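Local coordinates for putative aldehyde dehydrogenase AldY (Bacillus subtilis, PDB 4DNG), which probably oxidises aldehydes to carboxylates with NAD(+) and may help protect cells against stress from ethanol and related compounds, at residues G77-N82 and A191-H196. Numbering follows the deposited sequence.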
loop_
_atom_site.group_PDB
_atom_site.type_symbol
_atom_site.label_atom_id
_atom_site.label_comp_id
_atom_site.label_asym_id
_atom_site.label_seq_id
_atom_site.Cartn_x
_atom_site.Cartn_y
_atom_site.Cartn_z
ATOM N N GLY A 77 10.021 -19.848 23.309
ATOM C CA GLY A 77 10.355 -20.703 24.446
ATOM C C GLY A 77 10.113 -20.008 25.769
ATOM O O GLY A 77 9.519 -20.589 26.676
ATOM N N TYR A 78 10.568 -18.757 25.872
ATOM C CA TYR A 78 10.306 -17.939 27.055
ATOM C C TYR A 78 8.799 -17.849 27.360
ATOM O O TYR A 78 8.382 -17.949 28.524
ATOM C CB TYR A 78 10.907 -16.528 26.904
ATOM C CG TYR A 78 10.719 -15.647 28.122
ATOM C CD1 TYR A 78 9.556 -14.875 28.293
ATOM C CD2 TYR A 78 11.689 -15.604 29.117
ATOM C CE1 TYR A 78 9.380 -14.087 29.429
ATOM C CE2 TYR A 78 11.537 -14.812 30.244
ATOM C CZ TYR A 78 10.392 -14.058 30.401
ATOM O OH TYR A 78 10.280 -13.290 31.535
ATOM N N LEU A 79 7.984 -17.674 26.328
ATOM C CA LEU A 79 6.544 -17.443 26.557
ATOM C C LEU A 79 5.819 -18.707 26.998
ATOM O O LEU A 79 4.880 -18.643 27.793
ATOM C CB LEU A 79 5.854 -16.853 25.326
ATOM C CG LEU A 79 6.401 -15.560 24.699
ATOM C CD1 LEU A 79 5.712 -15.245 23.365
ATOM C CD2 LEU A 79 6.278 -14.364 25.629
ATOM N N HIS A 80 6.261 -19.849 26.476
ATOM C CA HIS A 80 5.635 -21.140 26.778
ATOM C C HIS A 80 6.020 -21.641 28.169
ATOM O O HIS A 80 5.150 -22.056 28.946
ATOM C CB HIS A 80 5.950 -22.147 25.655
ATOM C CG HIS A 80 5.582 -23.576 25.980
ATOM N ND1 HIS A 80 6.512 -24.524 26.240
ATOM C CD2 HIS A 80 4.342 -24.202 26.089
ATOM C CE1 HIS A 80 5.898 -25.692 26.508
ATOM N NE2 HIS A 80 4.575 -25.497 26.420
ATOM N N GLU A 81 7.318 -21.584 28.493
ATOM C CA GLU A 81 7.827 -21.887 29.839
ATOM C C GLU A 81 7.077 -21.074 30.893
ATOM O O GLU A 81 6.741 -21.579 31.958
ATOM C CB GLU A 81 9.334 -21.575 29.924
ATOM C CG GLU A 81 9.980 -21.902 31.266
ATOM C CD GLU A 81 9.830 -23.363 31.614
ATOM O OE1 GLU A 81 10.097 -24.202 30.729
ATOM O OE2 GLU A 81 9.433 -23.672 32.758
ATOM N N ASN A 82 6.777 -19.826 30.553
ATOM C CA ASN A 82 6.211 -18.878 31.501
ATOM C C ASN A 82 4.720 -18.661 31.335
ATOM O O ASN A 82 4.174 -17.691 31.864
ATOM C CB ASN A 82 6.973 -17.551 31.409
ATOM C CG ASN A 82 8.408 -17.694 31.845
ATOM O OD1 ASN A 82 8.667 -18.267 32.884
ATOM N ND2 ASN A 82 9.350 -17.215 31.032
ATOM N N ALA A 191 9.170 -7.596 25.044
ATOM C CA ALA A 191 10.572 -7.140 25.156
ATOM C C ALA A 191 11.409 -8.072 26.031
ATOM O O ALA A 191 12.534 -8.448 25.671
ATOM C CB ALA A 191 10.650 -5.715 25.667
ATOM N N LYS A 192 10.856 -8.485 27.161
ATOM C CA LYS A 192 11.588 -9.417 28.024
ATOM C C LYS A 192 11.920 -10.739 27.296
ATOM O O LYS A 192 13.010 -11.296 27.438
ATOM C CB LYS A 192 10.816 -9.669 29.325
ATOM C CG LYS A 192 11.552 -10.538 30.329
ATOM C CD LYS A 192 12.469 -9.769 31.267
ATOM C CE LYS A 192 13.403 -10.721 32.028
ATOM N NZ LYS A 192 12.745 -11.836 32.785
ATOM N N ALA A 193 10.965 -11.222 26.510
ATOM C CA ALA A 193 11.131 -12.457 25.763
ATOM C C ALA A 193 12.266 -12.361 24.757
ATOM O O ALA A 193 13.059 -13.292 24.633
ATOM C CB ALA A 193 9.831 -12.807 25.058
ATOM N N PHE A 194 12.350 -11.238 24.038
ATOM C CA PHE A 194 13.346 -11.117 22.999
ATOM C C PHE A 194 14.714 -10.832 23.581
ATOM O O PHE A 194 15.747 -11.255 23.026
ATOM C CB PHE A 194 12.924 -10.083 21.952
ATOM C CG PHE A 194 11.976 -10.635 20.929
ATOM C CD1 PHE A 194 12.447 -11.426 19.882
ATOM C CD2 PHE A 194 10.605 -10.415 21.040
ATOM C CE1 PHE A 194 11.570 -11.956 18.943
ATOM C CE2 PHE A 194 9.726 -10.931 20.104
ATOM C CZ PHE A 194 10.203 -11.703 19.059
ATOM N N GLU A 195 14.715 -10.141 24.717
ATOM C CA GLU A 195 15.943 -9.918 25.442
ATOM C C GLU A 195 16.469 -11.275 25.905
ATOM O O GLU A 195 17.649 -11.607 25.709
ATOM C CB GLU A 195 15.727 -8.974 26.630
ATOM C CG GLU A 195 16.750 -9.186 27.749
ATOM C CD GLU A 195 16.654 -8.163 28.846
ATOM O OE1 GLU A 195 15.565 -8.048 29.439
ATOM O OE2 GLU A 195 17.673 -7.491 29.123
ATOM N N HIS A 196 15.591 -12.071 26.506
ATOM C CA HIS A 196 15.972 -13.409 26.941
ATOM C C HIS A 196 16.619 -14.150 25.797
ATOM O O HIS A 196 17.520 -14.953 25.996
ATOM C CB HIS A 196 14.736 -14.140 27.442
ATOM C CG HIS A 196 14.994 -15.559 27.856
ATOM N ND1 HIS A 196 15.488 -15.883 29.070
ATOM C CD2 HIS A 196 14.808 -16.758 27.170
ATOM C CE1 HIS A 196 15.605 -17.214 29.156
ATOM N NE2 HIS A 196 15.188 -17.750 27.993
#
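Y78 of helix 65-81 packs on A193 of helix 183-196 in the aldehyde dehydrogenase fold. Their CA atoms are the nearest pair between 77-82 and 191-196. The segment axes pass 9.4 Å apart at 120°. CB of Y78 points toward the other helix, and CG is anti to the backbone N (chi1 -178°). The ring lies against the backbone of A193, whose CA makes an off-centre CH-pi contact 4.3 Å from the ring centroid. CD1 of Y78 also touches CB of A193 at 3.8 Å. That methyl meets CD2 of L79 as well, at 3.9 Å. On the other side of the Y78 ring, ND2 of N82 sits over its centre, 3.2 Å above the plane. The H196 side chain crosses that of Y78 obliquely. Y78 CD2 lies over one imidazole face, offset toward the rim, 3.5 Å from H196 CG; the ring planes are inclined at 51°. The K192 chain runs across the phenol end, bent at chi2 and chi4. Its NZ donates a hydrogen bond to Y78 OH at 3.1 Å. F3 also touches Y78. Helix 183-196 is the connecting helix of a beta-alpha-beta crossover between parallel strands 173-177 and 204-206, part of the Rossmann-like NAD-binding domain.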